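Local coordinates for protein Ulp1-like SUMO protease (PDB 6DG4) that is the catalytic domain of a Ulp1-like protease, a peptidase C48 thiol protease that probably cleaves SUMO from its precursors and conjugates, at residues N28-P31 and A32-L35; V45-F49 and E50-L54; L228-Q231 and R232-A236. One frame throughout, in Å; residues are numbered along the deposited sequence.

Interaction 1: N28-P31 and A32-L35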
ATOM      1  N   ASN A  28       5.775 -24.371   4.250  1.00 14.36           N
ATOM      2  CA  ASN A  28       6.473 -25.635   4.462  1.00 13.38           C
ATOM      3  C   ASN A  28       7.358 -25.997   3.272  1.00 14.74           C
ATOM      4  O   ASN A  28       7.737 -27.164   3.111  1.00 16.79           O
ATOM      5  CB  ASN A  28       5.466 -26.757   4.724  1.00 16.36           C
ATOM      6  CG  ASN A  28       4.782 -26.618   6.061  1.00 19.59           C
ATOM      7  OD1 ASN A  28       5.425 -26.655   7.107  1.00 22.40           O
ATOM      8  ND2 ASN A  28       3.470 -26.486   6.038  1.00 22.82           N
ATOM      9  N   ALA A  29       7.715 -25.012   2.455  1.00 13.44           N
ATOM     10  CA  ALA A  29       8.355 -25.280   1.184  1.00 13.73           C
ATOM     11  C   ALA A  29       9.830 -25.614   1.363  1.00 13.56           C
ATOM     12  O   ALA A  29      10.443 -25.357   2.405  1.00 13.19           O
ATOM     13  CB  ALA A  29       8.253 -24.057   0.269  1.00 14.97           C
ATOM     14  N   ASN A  30      10.390 -26.210   0.324  1.00 13.87           N
ATOM     15  CA  ASN A  30      11.829 -26.224   0.155  1.00 13.96           C
ATOM     16  C   ASN A  30      12.342 -24.806   0.378  1.00 14.72           C
ATOM     17  O   ASN A  30      11.917 -23.888  -0.334  1.00 14.55           O
ATOM     18  CB  ASN A  30      12.096 -26.671  -1.280  1.00 15.47           C
ATOM     19  CG  ASN A  30      13.568 -26.808  -1.592  1.00 16.04           C
ATOM     20  OD1 ASN A  30      14.396 -26.012  -1.139  1.00 16.65           O
ATOM     21  ND2 ASN A  30      13.907 -27.827  -2.382  1.00 16.06           N
ATOM     22  N   PRO A  31      13.218 -24.577   1.363  1.00 13.75           N
ATOM     23  CA  PRO A  31      13.588 -23.191   1.703  1.00 15.97           C
ATOM     24  C   PRO A  31      14.295 -22.441   0.596  1.00 15.62           C
ATOM     25  O   PRO A  31      14.382 -21.209   0.673  1.00 16.48           O
ATOM     26  CB  PRO A  31      14.499 -23.339   2.931  1.00 17.42           C
ATOM     27  CG  PRO A  31      14.364 -24.733   3.389  1.00 18.49           C
ATOM     28  CD  PRO A  31      13.871 -25.562   2.240  1.00 15.82           C
ATOM     29  N   ALA A  32      14.809 -23.139  -0.420  1.00 16.22           N
ATOM     30  CA  ALA A  32      15.496 -22.505  -1.535  1.00 18.05           C
ATOM     31  C   ALA A  32      14.586 -22.192  -2.716  1.00 18.66           C
ATOM     32  O   ALA A  32      14.999 -21.444  -3.610  1.00 21.91           O
ATOM     33  CB  ALA A  32      16.642 -23.398  -2.017  1.00 19.81           C
ATOM     34  N   THR A  33      13.371 -22.738  -2.753  1.00 15.40           N
ATOM     35  CA  THR A  33      12.484 -22.473  -3.876  1.00 15.89           C
ATOM     36  C   THR A  33      12.129 -20.996  -3.902  1.00 13.45           C
ATOM     37  O   THR A  33      11.685 -20.437  -2.894  1.00 13.85           O
ATOM     38  CB  THR A  33      11.196 -23.289  -3.745  1.00 15.74           C
ATOM     39  OG1 THR A  33      11.492 -24.681  -3.871  1.00 16.60           O
ATOM     40  CG2 THR A  33      10.185 -22.893  -4.824  1.00 16.43           C
ATOM     41  N   GLU A  34      12.309 -20.370  -5.057  1.00 12.01           N
ATOM     42  CA  GLU A  34      11.784 -19.027  -5.275  1.00 12.24           C
ATOM     43  C   GLU A  34      10.286 -19.159  -5.510  1.00 12.66           C
ATOM     44  O   GLU A  34       9.844 -19.474  -6.620  1.00 14.11           O
ATOM     45  CB  GLU A  34      12.459 -18.365  -6.464  1.00 15.04           C
ATOM     46  CG  GLU A  34      11.971 -16.948  -6.661  1.00 19.35           C
ATOM     47  CD  GLU A  34      12.532 -16.293  -7.897  1.00 26.38           C
ATOM     48  OE1 GLU A  34      13.745 -16.002  -7.911  1.00 29.79           O
ATOM     49  OE2 GLU A  34      11.754 -16.067  -8.851  1.00 29.62           O
ATOM     50  N   LEU A  35       9.498 -18.912  -4.460  1.00 10.86           N
ATOM     51  CA  LEU A  35       8.062 -19.136  -4.508  1.00 11.39           C
ATOM     52  C   LEU A  35       7.332 -18.063  -5.302  1.00 11.02           C
ATOM     53  O   LEU A  35       6.229 -18.308  -5.804  1.00 12.55           O
ATOM     54  CB  LEU A  35       7.504 -19.146  -3.085  1.00 11.18           C
ATOM     55  CG  LEU A  35       8.066 -20.223  -2.167  1.00 11.14           C
ATOM     56  CD1 LEU A  35       7.672 -19.943  -0.739  1.00 12.41           C
ATOM     57  CD2 LEU A  35       7.580 -21.599  -2.584  1.00 14.47           C
TER
HETATM   58  O   HOH W   1      11.148 -21.305  -0.436  1.00 13.10           O
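Asn30 crosses the side chain of Thr33 at about a right angle, its CB against OG1 and its amide oxygen turned to the backbone N-H of Ala32. CG stands anti to the backbone N (chi1 -177°), which swings OD1 forward to take the N-H of Ala32 at 3.0 Å; the bond is fairly straight, the donor tilted 20° from the amide plane. The methyl of Ala32 sits beside the same oxygen, with CB 3.6 Å from OD1, a place where a small group is easily fitted. Pro31 suits the corner because its ring fixes phi near the value a turn needs and it has no N-H to satisfy. One step on, the backbone N of Thr33 returns to Asn30 O at 3.0 Å, coming from well above the carbonyl plane, while Thr33 OG1 packs 3.3 Å from Asn30 CB. A water donates to both Asn30 O and Thr33 O, so that carbonyl of Asn30 has two donors. Where the chain comes back, Leu35 CD2 rests on Ala29 CB at 3.8 Å, a small apolar contact. Ala29 O is hydrogen-bonded beyond the turn, and the Leu35 backbone pairs with Leu44, so both ends of the reversal are tied to later residues. The arrangement is an Asx turn on an Asn-Pro sequence, superposed on the type I beta turn from Asn30 to Thr33.

Interaction 2: V45-F49 and E50-L54; sequences VRRDF and EEKLL. With GOL (glycerol), chain D.
Arg46 and Glu50, one helical turn apart, meet side-on with their flat groups turned 52° against each other. With CG anti to the backbone N (chi1 171°) and the chain extended to NE, the guanidinium of Arg46 reaches along the helix to Glu50. NE points almost straight at Glu50 OE1 at 2.8 Å; the oxygen lies in the guanidinium plane but is met from above the carboxylate. NH2 reaches Glu50 OE2 at 2.9 Å, on the syn side but tilted out of the carboxylate plane, and less straight than the NE bond. The remaining nitrogen, NH1, bonds to Ala29 O, so the long, multiply donating arginine joins helix to loop. With a leucine here all these N-H groups are gone, which would probably leave the Glu50 carboxylate without this two-pronged partner and Ala29 O without this donor. The extended Arg47 turns another way: one guanidinium face carries Lys52 CE, 3.3 Å from NH2, and Lys52 NZ and Arg47 NH2 both donate to O1 of a glycerol, probably from the crystallisation liquor. Lys52 is modelled in two conformers, so its place over this face and its bond to the glycerol are established for one of them only. Glu51 OE1 stands nearby, well out of the guanidinium plane with no N-H pointing at it, and may ease the crowding of positive charge. Phe49 turns to helix 228-241: its CB meets Leu54 CD1 at 4.0 Å, its ring lies near Leu53 CD2, and all three side chains touch Ala236. Asp48 OD2 accepts from Val45 N at 2.9 Å, the N3-to-N-cap half of a capping box; valine cannot supply the other half. At the far end Leu54 N bonds to Phe49 O as this short helix gives way to loop.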
ATOM      1  N   VAL A  45      10.770 -16.280  -0.635  1.00 10.06           N
ATOM      2  CA  VAL A  45      11.080 -17.653  -0.290  1.00 10.31           C
ATOM      3  C   VAL A  45      10.301 -18.021   0.968  1.00  9.66           C
ATOM      4  O   VAL A  45       9.580 -17.202   1.536  1.00  9.40           O
ATOM      5  CB  VAL A  45      12.593 -17.885  -0.097  1.00 11.19           C
ATOM      6  CG1 VAL A  45      13.338 -17.660  -1.393  1.00 12.61           C
ATOM      7  CG2 VAL A  45      13.138 -16.970   0.999  1.00 11.82           C
ATOM      8  N   ARG A  46      10.463 -19.273   1.394  1.00 10.38           N
ATOM      9  CA  ARG A  46       9.733 -19.774   2.551  1.00 10.48           C
ATOM     10  C   ARG A  46       9.777 -18.795   3.717  1.00  9.97           C
ATOM     11  O   ARG A  46       8.753 -18.528   4.352  1.00 10.20           O
ATOM     12  CB  ARG A  46      10.310 -21.126   2.968  1.00 11.42           C
ATOM     13  CG  ARG A  46       9.776 -21.652   4.289  1.00 11.04           C
ATOM     14  CD  ARG A  46      10.358 -23.015   4.605  1.00 14.73           C
ATOM     15  NE  ARG A  46       9.922 -23.489   5.911  1.00 15.27           N
ATOM     16  CZ  ARG A  46       9.726 -24.766   6.221  1.00 17.27           C
ATOM     17  NH1 ARG A  46       9.924 -25.719   5.317  1.00 18.07           N
ATOM     18  NH2 ARG A  46       9.319 -25.083   7.441  1.00 17.70           N
ATOM     19  N   ARG A  47      10.956 -18.261   4.028  1.00 10.55           N
ATOM     20  CA  ARG A  47      11.085 -17.400   5.199  1.00 11.35           C
ATOM     21  C   ARG A  47      10.123 -16.217   5.150  1.00 11.10           C
ATOM     22  O   ARG A  47       9.555 -15.827   6.179  1.00 10.76           O
ATOM     23  CB  ARG A  47      12.518 -16.905   5.308  1.00 13.84           C
ATOM     24  CG  ARG A  47      12.762 -16.040   6.499  1.00 15.60           C
ATOM     25  CD  ARG A  47      14.223 -15.687   6.548  1.00 18.97           C
ATOM     26  NE  ARG A  47      14.549 -14.883   7.711  1.00 23.50           N
ATOM     27  CZ  ARG A  47      14.381 -13.571   7.771  1.00 24.96           C
ATOM     28  NH1 ARG A  47      13.879 -12.927   6.730  1.00 25.47           N
ATOM     29  NH2 ARG A  47      14.716 -12.908   8.869  1.00 26.67           N
ATOM     30  N   ASP A  48       9.940 -15.615   3.975  1.00  9.96           N
ATOM     31  CA  ASP A  48       9.044 -14.466   3.877  1.00 10.13           C
ATOM     32  C   ASP A  48       7.631 -14.829   4.315  1.00  9.42           C
ATOM     33  O   ASP A  48       6.954 -14.037   4.981  1.00 10.89           O
ATOM     34  CB  ASP A  48       9.046 -13.934   2.446  1.00 10.74           C
ATOM     35  CG  ASP A  48      10.405 -13.422   2.021  1.00 11.59           C
ATOM     36  OD1 ASP A  48      10.831 -12.362   2.518  1.00 13.29           O
ATOM     37  OD2 ASP A  48      11.060 -14.090   1.203  1.00 13.28           O
ATOM     38  N   PHE A  49       7.172 -16.026   3.951  1.00  9.62           N
ATOM     39  CA  PHE A  49       5.823 -16.462   4.286  1.00  9.99           C
ATOM     40  C   PHE A  49       5.755 -17.007   5.706  1.00  9.34           C
ATOM     41  O   PHE A  49       4.888 -16.607   6.493  1.00 11.12           O
ATOM     42  CB  PHE A  49       5.379 -17.526   3.272  1.00 10.42           C
ATOM     43  CG  PHE A  49       5.202 -16.984   1.881  1.00  9.69           C
ATOM     44  CD1 PHE A  49       3.984 -16.458   1.482  1.00  9.93           C
ATOM     45  CD2 PHE A  49       6.259 -16.964   0.986  1.00 10.34           C
ATOM     46  CE1 PHE A  49       3.820 -15.942   0.217  1.00 11.04           C
ATOM     47  CE2 PHE A  49       6.100 -16.438  -0.278  1.00 11.17           C
ATOM     48  CZ  PHE A  49       4.879 -15.927  -0.661  1.00 10.98           C
ATOM     49  N   GLU A  50       6.673 -17.911   6.051  1.00 10.35           N
ATOM     50  CA  GLU A  50       6.581 -18.630   7.314  1.00 10.12           C
ATOM     51  C   GLU A  50       6.867 -17.725   8.504  1.00 10.37           C
ATOM     52  O   GLU A  50       6.249 -17.873   9.563  1.00 12.08           O
ATOM     53  CB  GLU A  50       7.560 -19.802   7.304  1.00 11.38           C
ATOM     54  CG  GLU A  50       7.534 -20.635   8.562  1.00 12.89           C
ATOM     55  CD  GLU A  50       8.458 -21.815   8.481  1.00 15.08           C
ATOM     56  OE1 GLU A  50       9.583 -21.653   7.952  1.00 15.57           O
ATOM     57  OE2 GLU A  50       8.051 -22.904   8.936  1.00 16.75           O
ATOM     58  N   GLU A  51       7.811 -16.795   8.364  1.00 10.20           N
ATOM     59  CA  GLU A  51       8.239 -15.988   9.493  1.00 10.73           C
ATOM     60  C   GLU A  51       7.817 -14.533   9.409  1.00  9.61           C
ATOM     61  O   GLU A  51       7.687 -13.888  10.454  1.00 12.61           O
ATOM     62  CB  GLU A  51       9.768 -16.049   9.639  1.00 12.20           C
ATOM     63  CG  GLU A  51      10.290 -17.455   9.916  1.00 15.51           C
ATOM     64  CD  GLU A  51      11.789 -17.501  10.077  1.00 20.09           C
ATOM     65  OE1 GLU A  51      12.319 -16.741  10.907  1.00 23.05           O
ATOM     66  OE2 GLU A  51      12.445 -18.290   9.369  1.00 23.16           O
ATOM     67  N   LYS A  52       7.567 -14.013   8.203  0.61  9.01           N
ATOM     68  CA  LYS A  52       7.377 -12.580   8.005  0.61  9.49           C
ATOM     69  C   LYS A  52       6.012 -12.227   7.421  0.61  9.53           C
ATOM     70  O   LYS A  52       5.818 -11.101   6.951  0.61 10.04           O
ATOM     71  CB  LYS A  52       8.504 -12.015   7.136  0.61 10.18           C
ATOM     72  CG  LYS A  52       9.909 -12.332   7.649  0.61 12.33           C
ATOM     73  CD  LYS A  52      10.161 -11.725   9.026  0.61 14.12           C
ATOM     74  CE  LYS A  52      11.561 -12.054   9.539  0.61 17.95           C
ATOM     75  NZ  LYS A  52      11.850 -11.392  10.836  0.61 21.97           N
ATOM     76  N   LEU A  53       5.045 -13.145   7.471  1.00  9.23           N
ATOM     77  CA  LEU A  53       3.707 -12.849   6.971  1.00  8.63           C
ATOM     78  C   LEU A  53       2.628 -13.689   7.643  1.00  8.91           C
ATOM     79  O   LEU A  53       1.688 -13.143   8.230  1.00  9.60           O
ATOM     80  CB  LEU A  53       3.647 -13.031   5.450  1.00  8.50           C
ATOM     81  CG  LEU A  53       2.273 -12.843   4.798  1.00  8.61           C
ATOM     82  CD1 LEU A  53       1.603 -11.523   5.161  1.00  9.83           C
ATOM     83  CD2 LEU A  53       2.409 -12.951   3.284  1.00 10.03           C
ATOM     84  N   LEU A  54       2.739 -15.007   7.567  1.00  9.03           N
ATOM     85  CA  LEU A  54       1.600 -15.852   7.899  1.00  9.38           C
ATOM     86  C   LEU A  54       1.256 -15.964   9.381  1.00  9.17           C
ATOM     87  O   LEU A  54       0.066 -16.003   9.714  1.00 11.77           O
ATOM     88  CB  LEU A  54       1.778 -17.251   7.301  1.00  9.82           C
ATOM     89  CG  LEU A  54       1.607 -17.287   5.785  1.00 10.07           C
ATOM     90  CD1 LEU A  54       2.051 -18.641   5.247  1.00 10.24           C
ATOM     91  CD2 LEU A  54       0.167 -16.979   5.391  1.00 10.63           C
TER
HETATM   92  C1  GOL D 303      14.561  -9.608   8.347  0.60 35.25           C
HETATM   93  O1  GOL D 303      13.683  -9.955   9.371  0.60 61.02           O
HETATM   94  C2  GOL D 303      13.750  -8.833   7.311  0.60 13.74           C
HETATM   95  O2  GOL D 303      12.907  -7.901   7.887  0.60 44.84           O
HETATM   96  C3  GOL D 303      13.007  -9.880   6.555  0.60 21.01           C
HETATM   97  O3  GOL D 303      13.819 -10.269   5.490  0.60 47.54           O

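Interaction 3: L228-Q231 and R232-A236; sequences LPLQ and RQRIA
A bend at chi2 (70°) in Gln231 and another at chi3 (59°) in Arg234 bring amide and guanidinium to the same side of the helix, their planes only 21° apart. Gln231 OE1 lies at the guanidinium edge but does not touch NE directly: a water, modelled at two sites too close together to be filled at once, donates to OE1 and accepts from Arg234 NE, at 2.8 and 2.9 Å for the clearer site. The polar ends go further, Gln231 NE2 to Thr208 and Arg234 NH1 to Thr13, so long side chains suit both places. This is regular alpha-helix, with Ile235 N on Gln231 O at 2.8 Å and Arg232 N on Leu228 O at 2.9 Å, in helix 228-241 of the Ulp1 catalytic domain. Crossing at about a right angle, Ile235 rests CD1 on Gln231 CG at 3.9 Å, using the apolar stem of the glutamine. Arg232 stretches past Leu228 O, its CG 3.4 Å away; buried, its guanidinium is held by a salt bridge to Asp201 and by the carbonyls of Ala58 and Leu53. Over the more open side Leu230 CD1 lies 3.5 Å from Gln233 NE2.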
ATOM      1  N   LEU A 228      -7.519  -9.786  10.569  1.00  8.84           N
ATOM      2  CA  LEU A 228      -6.193  -9.685   9.978  1.00  8.43           C
ATOM      3  C   LEU A 228      -5.418 -10.998   9.917  1.00  8.47           C
ATOM      4  O   LEU A 228      -4.623 -11.163   8.987  1.00  8.37           O
ATOM      5  CB  LEU A 228      -5.385  -8.570  10.645  1.00  8.61           C
ATOM      6  CG  LEU A 228      -6.008  -7.184  10.455  1.00  9.34           C
ATOM      7  CD1 LEU A 228      -5.104  -6.126  11.035  1.00 10.31           C
ATOM      8  CD2 LEU A 228      -6.326  -6.864   8.994  1.00 11.26           C
ATOM      9  N   PRO A 229      -5.612 -11.965  10.821  1.00  8.28           N
ATOM     10  CA  PRO A 229      -4.962 -13.270  10.586  1.00  9.36           C
ATOM     11  C   PRO A 229      -5.356 -13.881   9.253  1.00  8.22           C
ATOM     12  O   PRO A 229      -4.506 -14.410   8.523  1.00  9.22           O
ATOM     13  CB  PRO A 229      -5.415 -14.105  11.788  1.00 10.05           C
ATOM     14  CG  PRO A 229      -5.576 -13.084  12.882  1.00 10.22           C
ATOM     15  CD  PRO A 229      -6.184 -11.885  12.181  1.00  9.35           C
ATOM     16  N   LEU A 230      -6.631 -13.784   8.895  1.00  8.58           N
ATOM     17  CA  LEU A 230      -7.063 -14.250   7.585  1.00  9.17           C
ATOM     18  C   LEU A 230      -6.484 -13.386   6.470  1.00  8.57           C
ATOM     19  O   LEU A 230      -6.080 -13.903   5.423  1.00  8.88           O
ATOM     20  CB  LEU A 230      -8.585 -14.250   7.545  1.00 10.06           C
ATOM     21  CG  LEU A 230      -9.239 -14.460   6.190  1.00 11.34           C
ATOM     22  CD1 LEU A 230      -8.803 -15.779   5.574  1.00 11.58           C
ATOM     23  CD2 LEU A 230     -10.754 -14.392   6.386  1.00 12.07           C
ATOM     24  N   GLN A 231      -6.432 -12.071   6.670  1.00  7.75           N
ATOM     25  CA  GLN A 231      -5.871 -11.201   5.643  1.00  7.61           C
ATOM     26  C   GLN A 231      -4.417 -11.546   5.347  1.00  7.95           C
ATOM     27  O   GLN A 231      -3.976 -11.415   4.201  1.00  8.24           O
ATOM     28  CB  GLN A 231      -6.002  -9.748   6.085  1.00  8.24           C
ATOM     29  CG  GLN A 231      -5.510  -8.713   5.083  1.00  8.22           C
ATOM     30  CD  GLN A 231      -6.368  -8.569   3.847  1.00  8.72           C
ATOM     31  OE1 GLN A 231      -6.986  -9.522   3.367  1.00  9.99           O
ATOM     32  NE2 GLN A 231      -6.389  -7.357   3.307  1.00 11.79           N
ATOM     33  N   ARG A 232      -3.657 -11.998   6.349  1.00  7.85           N
ATOM     34  CA  ARG A 232      -2.294 -12.448   6.083  1.00  7.75           C
ATOM     35  C   ARG A 232      -2.283 -13.600   5.086  1.00  8.09           C
ATOM     36  O   ARG A 232      -1.429 -13.651   4.195  1.00  8.50           O
ATOM     37  CB  ARG A 232      -1.607 -12.866   7.381  1.00  8.60           C
ATOM     38  CG  ARG A 232      -1.361 -11.718   8.333  1.00  8.86           C
ATOM     39  CD  ARG A 232      -1.091 -12.240   9.735  1.00  8.02           C
ATOM     40  NE  ARG A 232      -0.875 -11.144  10.672  1.00  8.88           N
ATOM     41  CZ  ARG A 232       0.311 -10.606  10.936  1.00  8.17           C
ATOM     42  NH1 ARG A 232       1.399 -11.058  10.331  1.00  9.26           N
ATOM     43  NH2 ARG A 232       0.402  -9.593  11.788  1.00  9.77           N
ATOM     44  N   GLN A 233      -3.208 -14.554   5.244  1.00  8.64           N
ATOM     45  CA  GLN A 233      -3.294 -15.669   4.311  1.00  9.33           C
ATOM     46  C   GLN A 233      -3.670 -15.188   2.919  1.00  8.25           C
ATOM     47  O   GLN A 233      -3.153 -15.696   1.916  1.00  8.81           O
ATOM     48  CB  GLN A 233      -4.346 -16.672   4.770  1.00 12.23           C
ATOM     49  CG  GLN A 233      -4.047 -17.386   6.032  1.00 17.39           C
ATOM     50  CD  GLN A 233      -5.081 -18.465   6.275  1.00 25.91           C
ATOM     51  OE1 GLN A 233      -4.780 -19.662   6.281  1.00 33.09           O
ATOM     52  NE2 GLN A 233      -6.318 -18.046   6.445  1.00 28.53           N
ATOM     53  N   ARG A 234      -4.591 -14.223   2.839  1.00  8.30           N
ATOM     54  CA  ARG A 234      -5.008 -13.702   1.543  1.00  7.98           C
ATOM     55  C   ARG A 234      -3.871 -12.960   0.858  1.00  7.80           C
ATOM     56  O   ARG A 234      -3.674 -13.103  -0.354  1.00  8.63           O
ATOM     57  CB  ARG A 234      -6.223 -12.793   1.718  1.00  7.77           C
ATOM     58  CG  ARG A 234      -7.461 -13.530   2.241  1.00  9.81           C
ATOM     59  CD  ARG A 234      -8.709 -12.639   2.242  1.00 10.35           C
ATOM     60  NE  ARG A 234      -8.969 -12.184   0.884  1.00 12.80           N
ATOM     61  CZ  ARG A 234      -9.510 -12.927  -0.078  1.00 13.30           C
ATOM     62  NH1 ARG A 234      -9.913 -14.173   0.149  1.00 11.92           N
ATOM     63  NH2 ARG A 234      -9.639 -12.417  -1.287  1.00 17.21           N
ATOM     64  N   ILE A 235      -3.114 -12.159   1.615  1.00  8.10           N
ATOM     65  CA  ILE A 235      -1.951 -11.482   1.049  1.00  7.32           C
ATOM     66  C   ILE A 235      -0.957 -12.504   0.526  1.00  8.04           C
ATOM     67  O   ILE A 235      -0.398 -12.351  -0.567  1.00  8.26           O
ATOM     68  CB  ILE A 235      -1.315 -10.550   2.097  1.00  8.05           C
ATOM     69  CG1 ILE A 235      -2.241  -9.370   2.401  1.00  8.78           C
ATOM     70  CG2 ILE A 235       0.054 -10.044   1.620  1.00  8.94           C
ATOM     71  CD1 ILE A 235      -1.890  -8.665   3.700  1.00 10.56           C
ATOM     72  N   ALA A 236      -0.720 -13.569   1.296  1.00  7.70           N
ATOM     73  CA  ALA A 236       0.185 -14.622   0.850  1.00  8.26           C
ATOM     74  C   ALA A 236      -0.287 -15.224  -0.468  1.00  8.26           C
ATOM     75  O   ALA A 236       0.508 -15.424  -1.394  1.00  8.89           O
ATOM     76  CB  ALA A 236       0.294 -15.706   1.923  1.00  9.24           C
TER
HETATM   77  O   HOH W   2      -8.616  -9.301   1.098  1.00 31.62           O
HETATM   78  O   HOH W   3      -6.889  -9.602   0.749  1.00 44.53           O

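From the N terminus the three contacts follow in series, none nested in or crossing another, and each joins neighbouring residues. Interaction 1 is the turn that reverses the chain between helix 17-27 and strand 36-37. Interaction 2 lies just after the small hairpin 36-37/43-44, and touches interaction 1 through the arginine that opens its helix. Interaction 3, much later in the sequence, is one stretch of helix 228-241; it receives the end of interaction 2, with Arg232 NH1 3.0 Å from Leu53 O and Ala236 packed against Leu53 and Leu54. Interactions 1 and 3 do not touch, about 8 Å apart at nearest atoms, so residues 45-54 bridge the N-terminal region and the C-terminal helix.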